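Local coordinates for uncharacterized hypothetical protein (Bacteroides uniformis, PDB 4EIU) that is of unknown function but belongs to the DUF3823 family, whose N-terminal domain falls in the transthyretin clan of beta folds, at residues I165-S170 and W184-N189; N173-R178 and F218-A223; V129-V134 and T204-G209; N161-Q166 and A222-Y227; L26-S31 and W238-P243. One frame throughout, in Å; residues are numbered along the deposited sequence.

In the fold
From the N terminus, the loop 26-31 is the first partner; contact 5 joins it to residues 238-243, closing a loop of some two hundred residues that holds the other four contacts. Contact 3 opens at 129-134 and closes at 204-209, with contact 1 wholly within it. Contacts 1 and 4 start from the same strand, 162-170, and pair its two sides with 186-189 and 216-225. Contact 2 folds the following loop onto 216-225, crossing contacts 1 and 3; contact 4 crosses contact 3. Contacts 1 and 4 join three strands of a four-stranded sheet, contact 3 belongs to the three-stranded sheet packed on it, and contact 5, through the fourth strand 239-247, ties the sandwich to the N-terminal part.

Contact 1. Residues I165-S170 and W184-N189; sequences IQFFVS and WSSSIN
Ile165 with Ile188 and Phe167 with Ser186 form the two hydrogen-bonded pairs of this antiparallel ladder, each closed by two backbone bonds of 2.9 Å, such as Phe167 N to Ser186 O. A serine oxygen continues the ladder: Ser185 OG accepts from Val169 N at 3.0 Å in an almost straight bond (177°), while also bonding to Asp181 O. Strand 162-170 is thereby joined to 186-189, the edge strand of the four-stranded sheet in a seven-stranded sandwich whose strand order resembles that of fibronectin type III domains.

The polar side chains follow the alternation of the strands. On one face, the bend about CB-CG (chi2 -64°) brings Gln166 CD toward Ser187, and OE1 comes 3.1 Å from Ser187 CB. Its NE2 is held by Asp164, and one water links NE2 with Ser187 OG and Asn189 OD1. On the other face Ser186 OG lies at the edge of the Phe167 ring, 3.4 Å from Phe167 CB; serine is small enough to sit there, and its hydroxyl is hydrogen-bonded to Gln206 O.

Apolar contact is confined to Val169, whose CG1 lies 3.8 Å from Trp184 CB, the side chains crossing nearly perpendicularly.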
# COMPACT_ATOMS: atom_id res chain seq x y z
N ILE A 165 4.49 -5.37 12.07
CA ILE A 165 3.60 -6.25 11.33
C ILE A 165 2.21 -6.13 11.95
O ILE A 165 2.07 -6.10 13.17
CB ILE A 165 4.01 -7.73 11.40
CG1 ILE A 165 5.27 -7.98 10.58
CG2 ILE A 165 2.86 -8.63 10.91
CD1 ILE A 165 5.94 -9.32 10.83
N GLN A 166 1.19 -6.09 11.10
CA GLN A 166 -0.20 -6.07 11.59
C GLN A 166 -0.85 -7.35 11.16
O GLN A 166 -0.58 -7.84 10.05
CB GLN A 166 -0.97 -4.90 10.96
CG GLN A 166 -0.33 -3.54 11.19
CD GLN A 166 -0.31 -3.16 12.64
OE1 GLN A 166 -1.31 -3.33 13.34
NE2 GLN A 166 0.84 -2.64 13.11
N PHE A 167 -1.71 -7.88 12.04
CA PHE A 167 -2.60 -8.97 11.73
C PHE A 167 -4.02 -8.42 11.88
O PHE A 167 -4.55 -8.33 12.99
CB PHE A 167 -2.29 -10.14 12.66
CG PHE A 167 -3.02 -11.40 12.37
CD1 PHE A 167 -3.06 -11.95 11.10
CD2 PHE A 167 -3.62 -12.11 13.41
CE1 PHE A 167 -3.70 -13.15 10.87
CE2 PHE A 167 -4.27 -13.31 13.18
CZ PHE A 167 -4.32 -13.82 11.90
N PHE A 168 -4.58 -7.96 10.76
CA PHE A 168 -5.90 -7.37 10.74
C PHE A 168 -6.93 -8.49 10.70
O PHE A 168 -6.80 -9.45 9.94
CB PHE A 168 -6.08 -6.44 9.53
CG PHE A 168 -5.24 -5.19 9.57
CD1 PHE A 168 -5.38 -4.27 10.60
CD2 PHE A 168 -4.34 -4.91 8.54
CE1 PHE A 168 -4.62 -3.10 10.61
CE2 PHE A 168 -3.57 -3.75 8.56
CZ PHE A 168 -3.72 -2.84 9.58
N VAL A 169 -7.94 -8.38 11.55
CA VAL A 169 -9.04 -9.33 11.58
C VAL A 169 -10.34 -8.55 11.48
O VAL A 169 -10.51 -7.52 12.14
CB VAL A 169 -8.98 -10.17 12.87
CG1 VAL A 169 -10.18 -11.11 12.98
CG2 VAL A 169 -7.67 -10.96 12.92
N SER A 170 -11.25 -9.02 10.63
CA SER A 170 -12.53 -8.37 10.44
C SER A 170 -13.60 -9.38 10.01
O SER A 170 -13.30 -10.39 9.36
CB SER A 170 -12.39 -7.29 9.37
OG SER A 170 -13.55 -6.49 9.23
N TRP A 184 -9.89 -8.04 17.87
CA TRP A 184 -9.14 -9.22 17.45
C TRP A 184 -7.91 -8.92 16.63
O TRP A 184 -7.00 -9.74 16.57
CB TRP A 184 -10.06 -10.15 16.66
CG TRP A 184 -11.34 -10.48 17.39
CD1 TRP A 184 -11.48 -10.99 18.68
CD2 TRP A 184 -12.71 -10.34 16.88
NE1 TRP A 184 -12.81 -11.16 19.00
CE2 TRP A 184 -13.60 -10.79 17.96
CE3 TRP A 184 -13.28 -9.90 15.68
CZ2 TRP A 184 -14.99 -10.80 17.82
CZ3 TRP A 184 -14.67 -9.91 15.55
CH2 TRP A 184 -15.51 -10.35 16.60
N SER A 185 -7.89 -7.76 15.99
CA SER A 185 -6.69 -7.34 15.26
C SER A 185 -5.50 -7.24 16.23
O SER A 185 -5.67 -6.97 17.43
CB SER A 185 -6.94 -6.01 14.55
OG SER A 185 -7.93 -6.17 13.54
N SER A 186 -4.30 -7.53 15.73
CA SER A 186 -3.12 -7.54 16.55
C SER A 186 -1.95 -6.96 15.79
O SER A 186 -2.07 -6.63 14.60
CB SER A 186 -2.79 -8.96 17.04
OG SER A 186 -2.30 -9.81 16.01
N SER A 187 -0.83 -6.83 16.48
CA SER A 187 0.36 -6.35 15.83
C SER A 187 1.63 -6.69 16.60
O SER A 187 1.57 -7.13 17.76
CB SER A 187 0.23 -4.85 15.55
OG SER A 187 0.21 -4.09 16.73
N ILE A 188 2.77 -6.60 15.92
CA ILE A 188 4.07 -6.67 16.58
C ILE A 188 4.83 -5.45 16.11
O ILE A 188 4.88 -5.19 14.91
CB ILE A 188 4.89 -7.92 16.19
CG1 ILE A 188 4.09 -9.22 16.39
CG2 ILE A 188 6.16 -7.98 17.04
CD1 ILE A 188 4.66 -10.41 15.64
N ASN A 189 5.38 -4.69 17.06
CA ASN A 189 6.22 -3.53 16.77
C ASN A 189 7.68 -3.90 16.92
O ASN A 189 8.01 -4.68 17.79
CB ASN A 189 5.93 -2.40 17.75
CG ASN A 189 4.51 -1.92 17.68
OD1 ASN A 189 4.02 -1.63 16.63
ND2 ASN A 189 3.83 -1.85 18.83
O HOH W 1 1.56 -1.52 15.75
O HOH W 2 -3.81 -4.64 13.67

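Contact 2. Residues N173-R178 and F218-A223; sequences NTVGYR and FVRAAA
Val175 drives its two methyls onto the backbone and side chains of Phe218 and Arg220, and this is the tightly packed part of the contact. Its CG1 sits between the backbone N and the carbonyl carbon (chi1 54°) and comes 3.6 Å from Phe218 CB, while CG2 lies 3.5 Å from Phe218 O. Both methyls also approach Arg220 CB, so a compact beta-branched residue suits the spot between two side chains that leave the strand toward the loop.

Arg220 closes the buried end. Extended from CG to NE, it brings NH1 to Val175 O at 3.0 Å, with the N-H bent to 156° and the oxygen near the guanidinium plane. The same group has further acceptors in Ser241 O, through NE, and Thr27 O, through NH2, so the buried guanidinium is met by three backbone carbonyls, which probably helps offset its charge. Beside it, glycine suits position 176: a CB there would stand tightly against Arg220 NH1.

The other end is the solvent side. Asn173 is exposed; its CB rests over the centre of the Phe218 ring, 3.7 Å from the centroid and 8° off the normal, a close CH-pi contact, whereas its amide leads away from the strand and is the loose part. Asparagine suits the place because its CB can pack on the ring while its amide faces solvent.

The arrangement is that of a loop following strand 162-170 and folding back over one face of the four-stranded sheet of a fibronectin type III-like sandwich, across strand 216-225.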
# COMPACT_ATOMS: atom_id res chain seq x y z
N ASN A 173 -14.93 -8.96 4.35
CA ASN A 173 -13.91 -9.43 3.39
C ASN A 173 -13.07 -8.31 2.78
O ASN A 173 -12.15 -8.58 2.04
CB ASN A 173 -14.50 -10.32 2.30
CG ASN A 173 -15.47 -9.58 1.39
OD1 ASN A 173 -15.63 -8.36 1.48
ND2 ASN A 173 -16.17 -10.34 0.56
N THR A 174 -13.37 -7.06 3.12
CA THR A 174 -12.49 -5.96 2.79
C THR A 174 -11.45 -5.72 3.91
O THR A 174 -10.86 -4.64 3.97
CB THR A 174 -13.27 -4.67 2.56
OG1 THR A 174 -13.89 -4.26 3.78
CG2 THR A 174 -14.33 -4.84 1.48
N VAL A 175 -11.24 -6.72 4.78
CA VAL A 175 -10.26 -6.65 5.88
C VAL A 175 -8.97 -5.89 5.47
O VAL A 175 -8.37 -6.14 4.42
CB VAL A 175 -9.91 -8.07 6.43
CG1 VAL A 175 -9.45 -9.01 5.31
CG2 VAL A 175 -8.89 -8.00 7.56
N GLY A 176 -8.62 -4.95 6.33
CA GLY A 176 -7.40 -4.17 6.23
C GLY A 176 -7.50 -3.10 7.29
O GLY A 176 -8.35 -3.18 8.19
N TYR A 177 -6.65 -2.08 7.20
CA TYR A 177 -6.69 -1.05 8.22
C TYR A 177 -8.08 -0.43 8.41
O TYR A 177 -8.56 -0.33 9.53
CB TYR A 177 -5.70 0.04 7.90
CG TYR A 177 -5.64 1.08 8.95
CD1 TYR A 177 -5.16 0.77 10.23
CD2 TYR A 177 -6.08 2.38 8.69
CE1 TYR A 177 -5.08 1.74 11.21
CE2 TYR A 177 -6.03 3.35 9.68
CZ TYR A 177 -5.50 3.02 10.92
OH TYR A 177 -5.41 3.97 11.87
N ARG A 178 -8.72 -0.01 7.33
CA ARG A 178 -9.99 0.69 7.46
C ARG A 178 -11.08 -0.17 8.16
O ARG A 178 -11.81 0.32 9.03
CB ARG A 178 -10.43 1.20 6.09
CG ARG A 178 -11.63 2.13 6.14
CD ARG A 178 -11.95 2.69 4.76
NE ARG A 178 -13.29 3.27 4.75
CZ ARG A 178 -13.90 3.78 3.68
NH1 ARG A 178 -13.32 3.80 2.47
NH2 ARG A 178 -15.12 4.28 3.80
N PHE A 218 -12.30 -12.68 8.35
CA PHE A 218 -11.24 -12.54 7.34
C PHE A 218 -10.01 -11.93 7.99
O PHE A 218 -10.14 -11.00 8.80
CB PHE A 218 -11.73 -11.70 6.18
CG PHE A 218 -12.89 -12.32 5.46
CD1 PHE A 218 -14.19 -12.12 5.91
CD2 PHE A 218 -12.69 -13.14 4.36
CE1 PHE A 218 -15.27 -12.72 5.28
CE2 PHE A 218 -13.77 -13.73 3.71
CZ PHE A 218 -15.05 -13.51 4.17
N VAL A 219 -8.85 -12.49 7.66
CA VAL A 219 -7.56 -12.06 8.24
C VAL A 219 -6.58 -11.64 7.16
O VAL A 219 -6.64 -12.11 6.02
CB VAL A 219 -6.91 -13.17 9.11
CG1 VAL A 219 -7.88 -13.69 10.14
CG2 VAL A 219 -6.38 -14.30 8.23
N ARG A 220 -5.66 -10.75 7.52
CA ARG A 220 -4.73 -10.22 6.54
C ARG A 220 -3.50 -9.65 7.24
O ARG A 220 -3.61 -9.06 8.31
CB ARG A 220 -5.41 -9.11 5.77
CG ARG A 220 -4.82 -8.81 4.41
CD ARG A 220 -5.69 -7.77 3.73
NE ARG A 220 -5.16 -7.38 2.43
CZ ARG A 220 -5.53 -6.28 1.76
NH1 ARG A 220 -6.43 -5.43 2.24
NH2 ARG A 220 -4.95 -6.01 0.58
N ALA A 221 -2.34 -9.83 6.61
CA ALA A 221 -1.07 -9.33 7.15
C ALA A 221 -0.69 -8.07 6.44
O ALA A 221 -1.06 -7.84 5.28
CB ALA A 221 0.03 -10.37 7.05
N ALA A 222 0.02 -7.20 7.17
CA ALA A 222 0.54 -5.99 6.62
C ALA A 222 1.83 -5.65 7.32
O ALA A 222 2.03 -6.06 8.46
CB ALA A 222 -0.47 -4.84 6.76
N ALA A 223 2.72 -4.95 6.61
CA ALA A 223 4.00 -4.48 7.20
C ALA A 223 4.42 -3.17 6.52
O ALA A 223 3.99 -2.85 5.37
CB ALA A 223 5.07 -5.52 7.09

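Contact 3. Residues V129-V134 and T204-G209; sequences VIKAQV and TIQSNG
Val129 meets the turn end of the partner segment: its CG1 lies 3.3 Å from Gly209 O, and its CG2 faces Gln206 NE2. Gly209 has a positive phi, which favours glycine. Ile130 is held twice by Ser207. Its N donates to Ser207 OG at 2.8 Å, nearly straight at 173°, and its O accepts from Ser207 N at the same length. The serine hydroxyl, placed between backbone N and carbonyl carbon (chi1 73°), thus stands in for a backbone carbonyl just as strand 202-206 gives way to a turn.

Lys131 opposes Gln206 in a non-hydrogen-bonded pair on the exposed face. Its extended chain passes obliquely by Thr204, CE coming 3.6 Å from Thr204 CG2, so that its aliphatic part packs. Ala132 and Ile205 form the hydrogen-bonded pair, with Ala132 N to Ile205 O at 2.9 Å. On this inner face, the small alanine sits by the Phe167 ring of the opposing sheet.

The bent Gln133 chain brings OE1 to Thr204 OG1, which donates at 2.8 Å, in the amide plane and on a lone pair; NE2 turns to Glu202. Val134 ends the walk, its CG2 lying 3.8 Å from Ile205 CG2.

Along the paired residues 131-133 the chemistry splits by face: Lys131, Gln133, Thr204 and Gln206 on one side, Ala132 and Ile205 on the side against the other sheet.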
# COMPACT_ATOMS: atom_id res chain seq x y z
N VAL A 129 -8.94 -17.81 19.31
CA VAL A 129 -7.73 -17.05 19.00
C VAL A 129 -7.15 -17.67 17.72
O VAL A 129 -7.08 -18.90 17.59
CB VAL A 129 -6.70 -17.03 20.17
CG1 VAL A 129 -7.37 -16.59 21.47
CG2 VAL A 129 -6.04 -18.40 20.38
N ILE A 130 -6.78 -16.80 16.77
CA ILE A 130 -6.21 -17.21 15.48
C ILE A 130 -4.70 -16.96 15.46
O ILE A 130 -4.21 -15.96 16.01
CB ILE A 130 -6.83 -16.43 14.30
CG1 ILE A 130 -8.35 -16.38 14.41
CG2 ILE A 130 -6.40 -17.05 12.98
CD1 ILE A 130 -8.99 -15.58 13.29
N LYS A 131 -3.98 -17.87 14.79
CA LYS A 131 -2.51 -17.85 14.76
C LYS A 131 -2.05 -18.13 13.34
O LYS A 131 -2.47 -19.13 12.75
CB LYS A 131 -1.96 -18.91 15.70
CG LYS A 131 -0.45 -19.12 15.65
CD LYS A 131 -0.04 -20.16 16.69
CE LYS A 131 1.39 -20.66 16.48
NZ LYS A 131 1.82 -21.61 17.54
N ALA A 132 -1.17 -17.27 12.83
CA ALA A 132 -0.71 -17.32 11.45
C ALA A 132 0.79 -17.15 11.36
O ALA A 132 1.41 -16.58 12.25
CB ALA A 132 -1.40 -16.22 10.65
N GLN A 133 1.36 -17.65 10.25
CA GLN A 133 2.75 -17.43 9.87
C GLN A 133 2.81 -16.36 8.76
O GLN A 133 2.20 -16.53 7.69
CB GLN A 133 3.37 -18.73 9.38
CG GLN A 133 3.33 -19.86 10.40
CD GLN A 133 4.22 -19.59 11.59
OE1 GLN A 133 3.77 -19.14 12.65
NE2 GLN A 133 5.51 -19.83 11.43
N VAL A 134 3.52 -15.27 9.04
CA VAL A 134 3.67 -14.15 8.09
C VAL A 134 5.12 -14.06 7.63
O VAL A 134 6.05 -14.17 8.45
CB VAL A 134 3.26 -12.79 8.70
CG1 VAL A 134 3.49 -11.65 7.71
CG2 VAL A 134 1.78 -12.80 9.09
N THR A 204 5.51 -15.60 13.58
CA THR A 204 4.24 -16.04 14.15
C THR A 204 3.54 -14.83 14.75
O THR A 204 4.14 -14.08 15.52
CB THR A 204 4.44 -17.03 15.28
OG1 THR A 204 5.23 -18.13 14.81
CG2 THR A 204 3.07 -17.55 15.79
N ILE A 205 2.27 -14.68 14.40
CA ILE A 205 1.42 -13.65 15.00
C ILE A 205 0.05 -14.24 15.38
O ILE A 205 -0.41 -15.19 14.75
CB ILE A 205 1.32 -12.44 14.06
CG1 ILE A 205 0.62 -11.27 14.77
CG2 ILE A 205 0.67 -12.82 12.74
CD1 ILE A 205 0.93 -9.93 14.16
N GLN A 206 -0.57 -13.65 16.42
CA GLN A 206 -1.79 -14.14 17.04
C GLN A 206 -2.81 -13.03 17.20
O GLN A 206 -2.45 -11.91 17.59
CB GLN A 206 -1.48 -14.67 18.44
CG GLN A 206 -1.46 -16.17 18.54
CD GLN A 206 -1.44 -16.63 19.98
OE1 GLN A 206 -0.39 -16.93 20.51
NE2 GLN A 206 -2.60 -16.67 20.62
N SER A 207 -4.07 -13.36 16.94
CA SER A 207 -5.18 -12.44 17.18
C SER A 207 -5.29 -12.13 18.68
O SER A 207 -4.73 -12.82 19.51
CB SER A 207 -6.51 -13.02 16.66
OG SER A 207 -7.00 -14.08 17.48
N ASN A 208 -5.96 -11.02 18.99
CA ASN A 208 -6.35 -10.68 20.34
C ASN A 208 -7.77 -11.17 20.54
O ASN A 208 -8.39 -11.75 19.61
CB ASN A 208 -6.29 -9.16 20.57
CG ASN A 208 -4.88 -8.65 20.74
OD1 ASN A 208 -4.16 -9.11 21.61
ND2 ASN A 208 -4.49 -7.70 19.91
N GLY A 209 -8.28 -10.97 21.77
CA GLY A 209 -9.67 -11.26 22.05
C GLY A 209 -9.89 -12.81 21.70
O GLY A 209 -8.93 -13.66 21.63

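Contact 4. Residues N161-Q166 and A222-Y227; sequences NVTDIQ and AARINY
Asp164 OD1 is gripped by Arg224 and by its own neighbour. Arg224 NE donates to it at 2.9 Å in a nearly straight salt-bridge bond (172°), meeting the syn lone pair. Thr163 OG1 donates at 2.7 Å from the anti side. The carboxylate and guanidinium planes are 84° apart, and it is OD1 that lies at the guanidinium edge, in its plane. Asp164 OD2 takes Gln166 NE2 at 2.7 Å from above the carboxylate plane, and Trp238 NE1 as well. An alanine here would probably leave Arg224 NE without its charged mate and the Gln166 amide freer to turn.

Backbone bonds flank this polar cluster: Gln166 N reaches Ala222 O at 2.8 Å, and Thr163 N reaches Arg224 O at 3.0 Å. Asn226 N, at an inverse gamma turn, donates to Asn161 O. On the other face, Val162 CG2 packs on Ile225 CG2 at 4.2 Å, while small Ala223 fits beside Ile165.

The ladder joins 162-170 to 216-225 in the middle of the four-stranded sheet; its apolar face meets strands 115-126 and 129-138, while Trp238 touches Gln166 and Arg224 on the polar face.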
# COMPACT_ATOMS: atom_id res chain seq x y z
N ASN A 161 13.94 0.94 8.04
CA ASN A 161 13.57 0.04 9.13
C ASN A 161 12.12 -0.45 8.97
O ASN A 161 11.20 0.36 8.75
CB ASN A 161 13.69 0.71 10.51
CG ASN A 161 15.13 1.04 10.91
OD1 ASN A 161 16.07 0.51 10.36
ND2 ASN A 161 15.27 1.93 11.85
N VAL A 162 11.92 -1.76 9.02
CA VAL A 162 10.59 -2.33 9.14
C VAL A 162 10.13 -2.12 10.59
O VAL A 162 10.74 -2.65 11.52
CB VAL A 162 10.57 -3.82 8.77
CG1 VAL A 162 9.15 -4.39 8.94
CG2 VAL A 162 11.09 -4.02 7.35
N THR A 163 9.03 -1.40 10.76
CA THR A 163 8.60 -0.88 12.08
C THR A 163 7.56 -1.78 12.73
O THR A 163 7.44 -1.77 13.96
CB THR A 163 8.06 0.58 11.97
OG1 THR A 163 6.91 0.63 11.10
CG2 THR A 163 9.16 1.53 11.39
N ASP A 164 6.79 -2.53 11.95
CA ASP A 164 5.71 -3.33 12.51
C ASP A 164 5.12 -4.32 11.53
O ASP A 164 5.27 -4.13 10.33
CB ASP A 164 4.58 -2.44 13.08
CG ASP A 164 3.96 -1.50 12.05
OD1 ASP A 164 4.51 -0.41 11.86
OD2 ASP A 164 2.90 -1.85 11.48
N ILE A 165 4.49 -5.37 12.07
CA ILE A 165 3.60 -6.25 11.33
C ILE A 165 2.21 -6.13 11.95
O ILE A 165 2.07 -6.10 13.17
CB ILE A 165 4.01 -7.73 11.40
CG1 ILE A 165 5.27 -7.98 10.58
CG2 ILE A 165 2.86 -8.63 10.91
CD1 ILE A 165 5.94 -9.32 10.83
N GLN A 166 1.19 -6.09 11.10
CA GLN A 166 -0.20 -6.07 11.59
C GLN A 166 -0.85 -7.35 11.16
O GLN A 166 -0.58 -7.84 10.05
CB GLN A 166 -0.97 -4.90 10.96
CG GLN A 166 -0.33 -3.54 11.19
CD GLN A 166 -0.31 -3.16 12.64
OE1 GLN A 166 -1.31 -3.33 13.34
NE2 GLN A 166 0.84 -2.64 13.11
N ALA A 222 0.02 -7.20 7.17
CA ALA A 222 0.54 -5.99 6.62
C ALA A 222 1.83 -5.65 7.32
O ALA A 222 2.03 -6.06 8.46
CB ALA A 222 -0.47 -4.84 6.76
N ALA A 223 2.72 -4.95 6.61
CA ALA A 223 4.00 -4.48 7.20
C ALA A 223 4.42 -3.17 6.52
O ALA A 223 3.99 -2.85 5.37
CB ALA A 223 5.07 -5.52 7.09
N ARG A 224 5.13 -2.34 7.26
CA ARG A 224 5.58 -1.08 6.71
C ARG A 224 6.97 -0.71 7.21
O ARG A 224 7.48 -1.31 8.17
CB ARG A 224 4.59 0.01 7.04
CG ARG A 224 4.43 0.27 8.52
CD ARG A 224 3.50 1.43 8.76
NE ARG A 224 3.18 1.53 10.18
CZ ARG A 224 2.41 2.47 10.71
NH1 ARG A 224 1.84 3.39 9.95
NH2 ARG A 224 2.20 2.47 12.02
N ILE A 225 7.55 0.26 6.53
CA ILE A 225 8.84 0.82 6.86
C ILE A 225 8.71 2.20 7.48
O ILE A 225 7.63 2.77 7.50
CB ILE A 225 9.82 0.84 5.64
CG1 ILE A 225 9.32 1.72 4.49
CG2 ILE A 225 10.04 -0.59 5.16
CD1 ILE A 225 10.39 2.10 3.44
N ASN A 226 9.83 2.73 7.98
CA ASN A 226 9.90 4.05 8.62
C ASN A 226 10.01 5.20 7.60
O ASN A 226 10.95 5.99 7.59
CB ASN A 226 11.09 4.03 9.61
CG ASN A 226 11.22 5.30 10.42
OD1 ASN A 226 10.22 5.94 10.71
ND2 ASN A 226 12.46 5.70 10.78
N TYR A 227 9.02 5.30 6.70
CA TYR A 227 9.08 6.22 5.59
C TYR A 227 7.67 6.57 5.11
O TYR A 227 6.86 5.69 4.85
CB TYR A 227 9.85 5.58 4.41
CG TYR A 227 10.27 6.60 3.37
CD1 TYR A 227 11.29 7.50 3.60
CD2 TYR A 227 9.60 6.68 2.12
CE1 TYR A 227 11.66 8.45 2.63
CE2 TYR A 227 9.96 7.61 1.18
CZ TYR A 227 10.98 8.49 1.43
OH TYR A 227 11.30 9.40 0.49
O HOH W 3 4.94 1.38 13.50

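Contact 5. Residues L26-S31 and W238-P243; sequences LTDQGS and WNYSEP
The loop between strands 10-18 and 35-40, in the DUF3823 N-terminal domain, lies here against strand 239-247, the edge strand of the four-stranded sheet, with Leu26, Thr27 and Asp28 meeting Tyr240. The Tyr240 ring, carried on a CG anti to the carbonyl carbon (chi1 -82°), lies against the loop. Thr27 O lies over one face, toward the rim, and Thr27 CA is 3.8 Å from Tyr240 CD2. Asp28 CB stands 3.4 Å from Tyr240 OH. This hydroxyl is bonded to Tyr177 N, and Asp28 OD2 to Arg178 N, so both side chains turn their polar ends to the loop after strand 162-170. A phenylalanine in place of Tyr240 would probably leave Tyr177 N without its acceptor and open a small gap beside Asp28 CB.

The contact probably forms a seam between the N-terminal beta domain, which supplies the loop, and the fibronectin type III-like sandwich, which supplies the strand.

No direct hydrogen bond crosses the two segments; the polar links between them are made by water. One water donates to Leu26 O at 2.6 Å and accepts from Tyr240 N at 3.0 Å, and a second bridges Leu26 N and Tyr240 O. A third links Thr27 OG1 to Trp238 O, at 2.7 and 2.8 Å. At the far end Leu26 CD1 sits 3.6 Å from Glu242 CG, touching the aliphatic part of the exposed acid.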
# COMPACT_ATOMS: atom_id res chain seq x y z
N LEU A 26 -1.13 -4.80 -3.58
CA LEU A 26 -2.39 -4.88 -2.84
C LEU A 26 -2.37 -3.82 -1.77
O LEU A 26 -1.30 -3.44 -1.25
CB LEU A 26 -2.59 -6.28 -2.25
CG LEU A 26 -2.55 -7.49 -3.18
CD1 LEU A 26 -2.69 -8.82 -2.40
CD2 LEU A 26 -3.62 -7.47 -4.26
N THR A 27 -3.56 -3.34 -1.43
CA THR A 27 -3.71 -2.18 -0.59
C THR A 27 -5.08 -2.20 0.14
O THR A 27 -5.71 -3.24 0.24
CB THR A 27 -3.46 -0.87 -1.38
OG1 THR A 27 -3.28 0.24 -0.48
CG2 THR A 27 -4.56 -0.61 -2.45
N ASP A 28 -5.45 -1.06 0.71
CA ASP A 28 -6.67 -0.89 1.50
C ASP A 28 -7.32 0.35 0.94
O ASP A 28 -6.63 1.35 0.73
CB ASP A 28 -6.28 -0.65 2.96
CG ASP A 28 -7.48 -0.66 3.90
OD1 ASP A 28 -8.32 -1.60 3.82
OD2 ASP A 28 -7.53 0.28 4.74
N GLN A 29 -8.63 0.31 0.64
CA GLN A 29 -9.28 1.49 0.08
C GLN A 29 -9.62 2.46 1.24
O GLN A 29 -10.74 2.53 1.68
CB GLN A 29 -10.53 1.13 -0.74
CG GLN A 29 -10.99 2.30 -1.64
CD GLN A 29 -12.01 1.89 -2.68
OE1 GLN A 29 -12.96 1.18 -2.39
NE2 GLN A 29 -11.85 2.37 -3.91
N GLY A 30 -8.60 3.11 1.77
CA GLY A 30 -8.72 4.20 2.76
C GLY A 30 -7.64 5.21 2.42
O GLY A 30 -6.81 4.96 1.50
N SER A 31 -7.61 6.28 3.19
CA SER A 31 -6.66 7.39 2.99
C SER A 31 -5.22 6.95 3.04
O SER A 31 -4.36 7.61 2.49
CB SER A 31 -6.87 8.50 4.05
OG SER A 31 -8.19 9.01 4.02
N TRP A 238 1.27 0.81 4.74
CA TRP A 238 1.48 -0.65 4.67
C TRP A 238 1.46 -1.24 3.31
O TRP A 238 0.60 -0.92 2.44
CB TRP A 238 0.46 -1.38 5.54
CG TRP A 238 0.60 -1.16 7.02
CD1 TRP A 238 1.59 -1.64 7.88
CD2 TRP A 238 -0.28 -0.38 7.88
NE1 TRP A 238 1.36 -1.25 9.16
CE2 TRP A 238 0.26 -0.50 9.24
CE3 TRP A 238 -1.47 0.31 7.69
CZ2 TRP A 238 -0.34 0.11 10.31
CZ3 TRP A 238 -2.06 0.94 8.79
CH2 TRP A 238 -1.50 0.85 10.06
N ASN A 239 2.35 -2.21 3.13
CA ASN A 239 2.16 -3.29 2.15
C ASN A 239 1.37 -4.44 2.77
O ASN A 239 1.44 -4.67 3.97
CB ASN A 239 3.48 -3.78 1.59
CG ASN A 239 4.18 -2.71 0.76
OD1 ASN A 239 5.17 -2.15 1.21
ND2 ASN A 239 3.65 -2.40 -0.41
N TYR A 240 0.60 -5.13 1.92
CA TYR A 240 -0.41 -6.05 2.37
C TYR A 240 -0.31 -7.40 1.69
O TYR A 240 0.04 -7.48 0.51
CB TYR A 240 -1.81 -5.50 2.02
CG TYR A 240 -2.41 -4.47 2.97
CD1 TYR A 240 -3.22 -4.87 4.02
CD2 TYR A 240 -2.25 -3.10 2.75
CE1 TYR A 240 -3.80 -3.94 4.87
CE2 TYR A 240 -2.81 -2.18 3.60
CZ TYR A 240 -3.64 -2.62 4.64
OH TYR A 240 -4.24 -1.69 5.48
N SER A 241 -0.70 -8.44 2.43
CA SER A 241 -0.94 -9.76 1.89
C SER A 241 -2.32 -9.86 1.26
O SER A 241 -3.11 -8.92 1.30
CB SER A 241 -0.81 -10.80 2.99
OG SER A 241 -1.97 -10.81 3.82
N GLU A 242 -2.58 -11.02 0.68
CA GLU A 242 -3.94 -11.38 0.30
C GLU A 242 -4.72 -11.68 1.58
O GLU A 242 -4.11 -12.15 2.56
CB GLU A 242 -3.96 -12.60 -0.60
CG GLU A 242 -3.49 -12.33 -2.03
CD GLU A 242 -3.29 -13.63 -2.78
OE1 GLU A 242 -4.28 -14.38 -2.94
OE2 GLU A 242 -2.14 -13.93 -3.18
N PRO A 243 -6.03 -11.39 1.59
CA PRO A 243 -6.87 -11.84 2.71
C PRO A 243 -7.06 -13.35 2.71
O PRO A 243 -6.87 -14.00 1.69
CB PRO A 243 -8.20 -11.12 2.50
CG PRO A 243 -8.25 -10.78 1.06
CD PRO A 243 -6.82 -10.63 0.60
O HOH W 4 1.18 -4.14 -0.87
O HOH W 5 0.96 -6.60 -2.48
O HOH W 6 -1.36 0.83 1.37